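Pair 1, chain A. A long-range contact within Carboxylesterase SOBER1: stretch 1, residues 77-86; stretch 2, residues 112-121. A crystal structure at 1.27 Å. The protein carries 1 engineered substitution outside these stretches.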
# COMPACT_ATOMS: atom_id res chain seq x y z
N SER A 77 -4.10 -9.08 -12.79
CA SER A 77 -3.00 -9.46 -11.92
C SER A 77 -3.11 -8.76 -10.57
O SER A 77 -3.03 -9.41 -9.54
CB SER A 77 -1.67 -9.21 -12.61
OG SER A 77 -0.64 -9.82 -11.87
N VAL A 78 -3.37 -7.45 -10.56
CA VAL A 78 -3.60 -6.74 -9.31
C VAL A 78 -4.76 -7.35 -8.54
O VAL A 78 -4.70 -7.49 -7.32
CB VAL A 78 -3.82 -5.24 -9.59
CG1 VAL A 78 -4.08 -4.47 -8.29
CG2 VAL A 78 -2.64 -4.66 -10.33
N LEU A 79 -5.84 -7.77 -9.22
CA LEU A 79 -7.00 -8.32 -8.50
C LEU A 79 -6.74 -9.68 -7.86
O LEU A 79 -7.30 -9.99 -6.80
CB LEU A 79 -8.23 -8.36 -9.40
CG LEU A 79 -8.70 -6.98 -9.85
CD1 LEU A 79 -9.91 -7.12 -10.78
CD2 LEU A 79 -9.07 -6.08 -8.67
N GLU A 80 -5.94 -10.54 -8.50
CA GLU A 80 -5.50 -11.77 -7.84
C GLU A 80 -4.84 -11.43 -6.51
O GLU A 80 -5.09 -12.08 -5.49
CB GLU A 80 -4.53 -12.52 -8.75
CG GLU A 80 -3.76 -13.67 -8.11
CD GLU A 80 -4.59 -14.90 -7.84
OE1 GLU A 80 -4.01 -15.87 -7.32
OE2 GLU A 80 -5.81 -14.91 -8.15
N ALA A 81 -3.97 -10.42 -6.52
CA ALA A 81 -3.29 -10.06 -5.30
C ALA A 81 -4.28 -9.49 -4.30
O ALA A 81 -4.19 -9.80 -3.12
CB ALA A 81 -2.16 -9.09 -5.60
N VAL A 82 -5.23 -8.66 -4.77
CA VAL A 82 -6.24 -8.10 -3.87
C VAL A 82 -7.02 -9.20 -3.19
O VAL A 82 -7.33 -9.12 -2.01
CB VAL A 82 -7.16 -7.11 -4.61
CG1 VAL A 82 -8.36 -6.75 -3.75
CG2 VAL A 82 -6.41 -5.83 -4.97
N LYS A 83 -7.36 -10.26 -3.94
CA LYS A 83 -8.13 -11.36 -3.36
C LYS A 83 -7.42 -11.94 -2.15
O LYS A 83 -8.04 -12.21 -1.12
CB LYS A 83 -8.35 -12.44 -4.42
CG LYS A 83 -9.17 -13.62 -3.94
CD LYS A 83 -9.25 -14.66 -5.06
CE LYS A 83 -9.96 -15.93 -4.61
NZ LYS A 83 -9.94 -16.97 -5.68
N ASN A 84 -6.11 -12.13 -2.26
CA ASN A 84 -5.37 -12.69 -1.14
C ASN A 84 -5.29 -11.71 0.03
O ASN A 84 -5.44 -12.12 1.19
CB ASN A 84 -3.98 -13.10 -1.58
CG ASN A 84 -3.13 -13.47 -0.42
OD1 ASN A 84 -2.23 -12.72 -0.02
ND2 ASN A 84 -3.43 -14.61 0.19
N VAL A 85 -5.01 -10.43 -0.24
CA VAL A 85 -5.00 -9.45 0.85
C VAL A 85 -6.35 -9.42 1.55
O VAL A 85 -6.43 -9.41 2.78
CB VAL A 85 -4.60 -8.06 0.33
CG1 VAL A 85 -4.76 -7.01 1.43
CG2 VAL A 85 -3.18 -8.06 -0.20
N HIS A 86 -7.43 -9.45 0.78
CA HIS A 86 -8.76 -9.43 1.37
C HIS A 86 -9.02 -10.67 2.22
O HIS A 86 -9.71 -10.58 3.23
CB HIS A 86 -9.83 -9.30 0.29
CG HIS A 86 -9.95 -7.91 -0.25
ND1 HIS A 86 -10.98 -7.53 -1.08
CD2 HIS A 86 -9.20 -6.80 -0.05
CE1 HIS A 86 -10.86 -6.24 -1.36
NE2 HIS A 86 -9.78 -5.78 -0.75
N ALA A 112 1.19 0.07 -4.10
CA ALA A 112 0.14 -0.06 -5.10
C ALA A 112 -0.90 -1.09 -4.66
O ALA A 112 -2.11 -0.86 -4.78
CB ALA A 112 0.76 -0.44 -6.44
N LEU A 113 -0.43 -2.21 -4.12
CA LEU A 113 -1.37 -3.23 -3.66
C LEU A 113 -2.16 -2.77 -2.46
O LEU A 113 -3.35 -3.08 -2.35
CB LEU A 113 -0.62 -4.53 -3.35
CG LEU A 113 -1.49 -5.68 -2.87
CD1 LEU A 113 -2.62 -5.99 -3.83
CD2 LEU A 113 -0.63 -6.89 -2.64
N THR A 114 -1.52 -2.04 -1.56
CA THR A 114 -2.24 -1.43 -0.43
C THR A 114 -3.40 -0.60 -0.93
O THR A 114 -4.53 -0.72 -0.43
CB THR A 114 -1.28 -0.56 0.40
OG1 THR A 114 -0.37 -1.41 1.12
CG2 THR A 114 -2.00 0.32 1.40
N LEU A 115 -3.13 0.28 -1.89
CA LEU A 115 -4.18 1.15 -2.39
C LEU A 115 -5.33 0.35 -2.97
O LEU A 115 -6.50 0.58 -2.65
CB LEU A 115 -3.60 2.09 -3.44
CG LEU A 115 -4.59 3.17 -3.87
CD1 LEU A 115 -4.65 4.27 -2.83
CD2 LEU A 115 -4.22 3.74 -5.23
N ALA A 116 -5.01 -0.59 -3.86
CA ALA A 116 -6.06 -1.39 -4.49
C ALA A 116 -6.86 -2.16 -3.46
O ALA A 116 -8.09 -2.28 -3.55
CB ALA A 116 -5.42 -2.34 -5.49
N SER A 117 -6.17 -2.71 -2.46
CA SER A 117 -6.83 -3.55 -1.47
C SER A 117 -7.77 -2.73 -0.60
O SER A 117 -8.88 -3.19 -0.29
CB SER A 117 -5.80 -4.26 -0.60
OG SER A 117 -5.00 -5.17 -1.36
N VAL A 118 -7.34 -1.56 -0.16
CA VAL A 118 -8.18 -0.72 0.67
C VAL A 118 -9.40 -0.24 -0.11
O VAL A 118 -10.53 -0.27 0.39
CB VAL A 118 -7.36 0.45 1.23
CG1 VAL A 118 -8.27 1.50 1.84
CG2 VAL A 118 -6.32 -0.07 2.23
N LEU A 119 -9.19 0.21 -1.34
CA LEU A 119 -10.28 0.84 -2.09
C LEU A 119 -11.34 -0.16 -2.52
O LEU A 119 -12.47 0.25 -2.82
CB LEU A 119 -9.74 1.56 -3.33
CG LEU A 119 -8.78 2.73 -3.09
CD1 LEU A 119 -8.19 3.24 -4.40
CD2 LEU A 119 -9.49 3.84 -2.36
N LEU A 120 -11.01 -1.43 -2.58
CA LEU A 120 -11.97 -2.46 -2.96
C LEU A 120 -12.53 -3.21 -1.76
O LEU A 120 -13.37 -4.10 -1.95
CB LEU A 120 -11.33 -3.44 -3.95
CG LEU A 120 -11.14 -2.83 -5.34
CD1 LEU A 120 -10.15 -3.64 -6.16
CD2 LEU A 120 -12.49 -2.72 -6.10
N TYR A 121 -12.10 -2.91 -0.54
CA TYR A 121 -12.58 -3.67 0.60
C TYR A 121 -14.00 -3.20 0.98
O TYR A 121 -14.29 -2.01 0.92
CB TYR A 121 -11.64 -3.49 1.82
CG TYR A 121 -11.86 -4.61 2.80
CD1 TYR A 121 -12.45 -4.40 4.04
CD2 TYR A 121 -11.53 -5.91 2.46
CE1 TYR A 121 -12.71 -5.44 4.89
CE2 TYR A 121 -11.79 -6.97 3.32
CZ TYR A 121 -12.38 -6.72 4.54
OH TYR A 121 -12.66 -7.76 5.41

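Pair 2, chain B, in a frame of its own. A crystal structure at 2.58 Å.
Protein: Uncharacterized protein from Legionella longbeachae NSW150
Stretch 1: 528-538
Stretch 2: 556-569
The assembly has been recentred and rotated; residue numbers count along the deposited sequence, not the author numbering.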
# COMPACT_ATOMS: atom_id res chain seq x y z
N GLU B 528 -4.21 -5.05 -28.96
CA GLU B 528 -4.51 -4.13 -27.87
C GLU B 528 -3.57 -2.92 -27.75
O GLU B 528 -4.01 -1.83 -27.42
CB GLU B 528 -4.54 -4.86 -26.54
CG GLU B 528 -5.66 -5.87 -26.44
CD GLU B 528 -7.05 -5.30 -26.59
OE1 GLU B 528 -7.33 -4.20 -26.15
OE2 GLU B 528 -7.93 -5.95 -27.12
N LEU B 529 -2.29 -3.14 -27.94
CA LEU B 529 -1.34 -2.10 -27.75
C LEU B 529 -1.48 -1.14 -28.88
O LEU B 529 -1.34 0.08 -28.68
CB LEU B 529 0.07 -2.67 -27.73
CG LEU B 529 0.39 -3.57 -26.53
CD1 LEU B 529 1.79 -4.11 -26.71
CD2 LEU B 529 0.31 -2.83 -25.22
N PHE B 530 -1.77 -1.68 -30.07
CA PHE B 530 -2.03 -0.84 -31.23
C PHE B 530 -3.33 -0.05 -31.11
O PHE B 530 -3.36 1.14 -31.40
CB PHE B 530 -2.03 -1.63 -32.53
CG PHE B 530 -0.69 -1.71 -33.17
CD1 PHE B 530 -0.22 -0.66 -33.89
CD2 PHE B 530 0.09 -2.83 -33.03
CE1 PHE B 530 1.02 -0.72 -34.46
CE2 PHE B 530 1.34 -2.91 -33.61
CZ PHE B 530 1.80 -1.85 -34.34
N LEU B 531 -4.40 -0.69 -30.66
CA LEU B 531 -5.60 0.05 -30.40
C LEU B 531 -5.34 1.14 -29.41
O LEU B 531 -5.75 2.24 -29.66
CB LEU B 531 -6.69 -0.83 -29.86
CG LEU B 531 -7.20 -1.83 -30.89
CD1 LEU B 531 -8.19 -2.69 -30.16
CD2 LEU B 531 -7.86 -1.16 -32.10
N SER B 532 -4.64 0.86 -28.30
CA SER B 532 -4.48 1.88 -27.25
C SER B 532 -3.54 3.00 -27.76
O SER B 532 -3.80 4.18 -27.55
CB SER B 532 -4.11 1.26 -25.87
OG SER B 532 -2.77 0.82 -25.79
N SER B 533 -2.50 2.64 -28.50
CA SER B 533 -1.54 3.63 -28.99
C SER B 533 -2.18 4.53 -30.02
O SER B 533 -1.93 5.73 -30.02
CB SER B 533 -0.27 2.99 -29.58
OG SER B 533 0.64 2.55 -28.58
N LEU B 534 -3.02 3.96 -30.89
CA LEU B 534 -3.63 4.77 -31.98
C LEU B 534 -4.62 5.80 -31.41
O LEU B 534 -4.52 6.95 -31.74
CB LEU B 534 -4.29 3.88 -33.06
CG LEU B 534 -3.27 3.12 -33.92
CD1 LEU B 534 -3.96 2.04 -34.71
CD2 LEU B 534 -2.46 4.01 -34.85
N GLU B 535 -5.47 5.39 -30.47
CA GLU B 535 -6.30 6.30 -29.74
C GLU B 535 -5.50 7.46 -29.19
O GLU B 535 -5.95 8.60 -29.28
CB GLU B 535 -6.99 5.61 -28.59
CG GLU B 535 -8.01 4.60 -29.05
CD GLU B 535 -8.63 3.77 -27.92
OE1 GLU B 535 -8.35 3.98 -26.70
OE2 GLU B 535 -9.42 2.88 -28.29
N GLN B 536 -4.32 7.20 -28.63
CA GLN B 536 -3.52 8.29 -28.03
C GLN B 536 -2.96 9.13 -29.13
O GLN B 536 -2.84 10.33 -28.98
CB GLN B 536 -2.36 7.80 -27.19
CG GLN B 536 -2.76 7.03 -25.96
CD GLN B 536 -3.17 7.89 -24.84
OE1 GLN B 536 -3.04 9.11 -24.91
NE2 GLN B 536 -3.69 7.27 -23.77
N LEU B 537 -2.55 8.49 -30.21
CA LEU B 537 -1.94 9.24 -31.30
C LEU B 537 -3.00 10.11 -31.99
O LEU B 537 -2.73 11.24 -32.37
CB LEU B 537 -1.27 8.30 -32.29
CG LEU B 537 0.06 7.70 -31.80
CD1 LEU B 537 0.47 6.62 -32.77
CD2 LEU B 537 1.24 8.68 -31.60
N ILE B 538 -4.22 9.60 -32.09
CA ILE B 538 -5.31 10.38 -32.60
C ILE B 538 -5.54 11.62 -31.77
O ILE B 538 -5.51 12.73 -32.30
CB ILE B 538 -6.59 9.53 -32.72
CG1 ILE B 538 -6.42 8.54 -33.89
CG2 ILE B 538 -7.81 10.38 -33.00
CD1 ILE B 538 -7.32 7.32 -33.79
N ARG B 556 0.19 -1.82 -17.03
CA ARG B 556 -0.31 -1.82 -18.38
C ARG B 556 -0.08 -0.45 -19.00
O ARG B 556 0.25 -0.34 -20.17
CB ARG B 556 -1.78 -2.21 -18.43
CG ARG B 556 -1.97 -3.71 -18.45
CD ARG B 556 -3.41 -4.09 -18.71
NE ARG B 556 -3.78 -3.88 -20.10
CZ ARG B 556 -4.99 -4.07 -20.58
NH1 ARG B 556 -5.96 -4.49 -19.80
NH2 ARG B 556 -5.23 -3.85 -21.85
N LYS B 557 -0.25 0.58 -18.19
CA LYS B 557 -0.04 1.94 -18.61
C LYS B 557 1.40 2.19 -19.02
O LYS B 557 1.66 2.92 -19.97
CB LYS B 557 -0.43 2.89 -17.49
CG LYS B 557 -0.39 4.36 -17.87
CD LYS B 557 -1.33 4.64 -19.02
CE LYS B 557 -1.16 6.05 -19.52
NZ LYS B 557 -1.89 6.27 -20.79
N ALA B 558 2.34 1.61 -18.29
CA ALA B 558 3.74 1.73 -18.63
C ALA B 558 4.01 1.09 -19.98
O ALA B 558 4.80 1.59 -20.76
CB ALA B 558 4.61 1.09 -17.57
N ILE B 559 3.37 -0.03 -20.23
CA ILE B 559 3.51 -0.72 -21.51
C ILE B 559 2.97 0.10 -22.68
O ILE B 559 3.55 0.11 -23.75
CB ILE B 559 2.91 -2.13 -21.44
CG1 ILE B 559 3.82 -3.03 -20.62
CG2 ILE B 559 2.74 -2.74 -22.82
CD1 ILE B 559 3.11 -4.22 -20.02
N GLU B 560 1.84 0.78 -22.47
CA GLU B 560 1.28 1.63 -23.51
C GLU B 560 2.22 2.77 -23.84
O GLU B 560 2.40 3.11 -24.99
CB GLU B 560 -0.05 2.21 -23.05
CG GLU B 560 -0.68 3.15 -24.07
CD GLU B 560 -0.38 4.62 -23.80
OE1 GLU B 560 -0.52 5.06 -22.66
OE2 GLU B 560 -0.02 5.34 -24.75
N LEU B 561 2.81 3.35 -22.81
CA LEU B 561 3.72 4.47 -22.98
C LEU B 561 4.96 4.09 -23.76
O LEU B 561 5.43 4.85 -24.58
CB LEU B 561 4.11 5.05 -21.63
CG LEU B 561 2.99 5.74 -20.87
CD1 LEU B 561 3.52 6.32 -19.58
CD2 LEU B 561 2.34 6.81 -21.72
N ILE B 562 5.49 2.92 -23.47
CA ILE B 562 6.64 2.42 -24.20
C ILE B 562 6.22 2.19 -25.67
O ILE B 562 6.95 2.60 -26.61
CB ILE B 562 7.10 1.10 -23.55
CG1 ILE B 562 7.97 1.38 -22.33
CG2 ILE B 562 7.85 0.22 -24.52
CD1 ILE B 562 8.00 0.22 -21.38
N HIS B 563 5.06 1.56 -25.86
CA HIS B 563 4.62 1.18 -27.19
C HIS B 563 4.36 2.44 -27.99
O HIS B 563 4.84 2.57 -29.13
CB HIS B 563 3.39 0.32 -27.12
CG HIS B 563 3.05 -0.37 -28.40
ND1 HIS B 563 2.12 0.13 -29.28
CD2 HIS B 563 3.43 -1.57 -28.90
CE1 HIS B 563 1.98 -0.71 -30.29
NE2 HIS B 563 2.77 -1.74 -30.10
N THR B 564 3.66 3.39 -27.40
CA THR B 564 3.38 4.62 -28.10
C THR B 564 4.69 5.37 -28.30
O THR B 564 5.00 5.80 -29.41
CB THR B 564 2.30 5.41 -27.37
OG1 THR B 564 1.10 4.63 -27.30
CG2 THR B 564 1.99 6.70 -28.06
N ASP B 565 5.52 5.52 -27.29
CA ASP B 565 6.84 6.10 -27.58
C ASP B 565 7.51 5.41 -28.80
O ASP B 565 8.04 6.07 -29.69
CB ASP B 565 7.78 6.02 -26.36
CG ASP B 565 7.47 7.07 -25.28
OD1 ASP B 565 6.82 8.10 -25.63
OD2 ASP B 565 7.90 6.88 -24.09
N ALA B 566 7.47 4.10 -28.86
CA ALA B 566 8.14 3.41 -29.94
C ALA B 566 7.55 3.75 -31.31
O ALA B 566 8.27 3.80 -32.29
CB ALA B 566 8.07 1.91 -29.72
N MSE B 567 6.24 3.96 -31.39
CA MSE B 567 5.61 4.32 -32.67
C MSE B 567 6.09 5.69 -33.09
O MSE B 567 6.42 5.93 -34.26
CB MSE B 567 4.11 4.26 -32.54
CG MSE B 567 3.67 2.81 -32.47
SE MSE B 567 1.71 2.70 -32.44
CE MSE B 567 1.41 3.27 -34.31
N ILE B 568 6.15 6.62 -32.14
CA ILE B 568 6.64 7.97 -32.40
C ILE B 568 8.11 7.89 -32.85
O ILE B 568 8.46 8.51 -33.83
CB ILE B 568 6.40 8.89 -31.17
CG1 ILE B 568 4.90 9.11 -30.98
CG2 ILE B 568 7.10 10.24 -31.28
CD1 ILE B 568 4.56 9.66 -29.62
N LEU B 569 8.95 7.11 -32.18
CA LEU B 569 10.34 7.00 -32.61
C LEU B 569 10.47 6.36 -34.00
O LEU B 569 11.35 6.74 -34.78
CB LEU B 569 11.17 6.20 -31.61
CG LEU B 569 11.28 6.94 -30.28
CD1 LEU B 569 11.99 6.08 -29.27
CD2 LEU B 569 11.98 8.29 -30.43

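Pair 1 and pair 2 each pack one helix across another with the same geometry. In both, the axes approach to 9.2 Å and cross at -67°. Fourteen central residues superpose with an RMSD of 0.4 Å. The buried surface is 481 Å² in pair 1 and 670 Å² in pair 2.

The crossing centres on matched positions. Val82(A) matches Ser533(B), and Ser117(A) matches Thr564(B). CA of Val82(A) lies 5.2 Å from CA of Ser117(A). CA of Ser533(B) lies 5.1 Å from CA of Thr564(B). Val82(A) and Ser533(B) are both knobs, each set among four residues at matched positions. The chemistry differs. Val82(A) packs by apolar contact, with CG2 3.7 Å from CB of Ala116(A). Ser533(B) is polar. Its OG hydrogen-bonds to ND1 of His563(B) at 2.9 Å and to OG1 of Thr564(B) at a very short 2.5 Å. In pair 1 the OG of Ser117(A) donates within its own helix to O of Leu113(A) at 2.8 Å, and makes no hydrogen bond across to the other helix.

Ala116(A) matches His563(B). The small alanine touches Val78(A), CB to CG1 at 3.8 Å. At the position of Val78(A), pair 2 has Leu529(B), whose CB lies over the face of the His563(B) ring, 3.6 Å from its centroid. The edge of that ring also points to the face of Phe530(B), the match of Leu79(A).

Leu113(A) matches Glu560(B). Leu113(A) is a knob among Val78(A), Ala81(A), Val82(A) and Val85(A). Its CD1 is 3.6 Å from CB of Ala81(A), and its CD2 is 3.7 Å from CG2 of Val85(A). Glu560(B) meets Ser532(B) and Gln536(B) at the matching positions, with its OE2 3.4 Å from CG of Gln536(B). Its charge is met within its own helix by a salt bridge, OE1 to NZ of Lys557(B) at 2.6 Å.

Leu120(A) matches Met567(B), a selenomethionine. Leu120(A) reaches Leu79(A), CD1 to CD2 at 3.7 Å. Met567(B) is a knob among Phe530(B), Ser533(B), Leu534(B) and Leu537(B). Its CE is 3.8 Å from CD1 of Leu537(B).

His86(A) matches Leu537(B). Here pair 1 is the polar one. NE2 of His86(A) donates to O of Ser117(A) at 2.8 Å, and the edge of Tyr121(A) faces its ring. Leu537(B) meets Ile568(B), the match of Tyr121(A), by apolar contact, CD2 to CG1 at 3.7 Å. In pair 1 the central knob, Val82(A), is apolar, and the cross-helix hydrogen bond runs from His86(A) to the backbone of Ser117(A). In pair 2 the knob itself, Ser533(B), makes the cross-helix hydrogen bonds, to side chains.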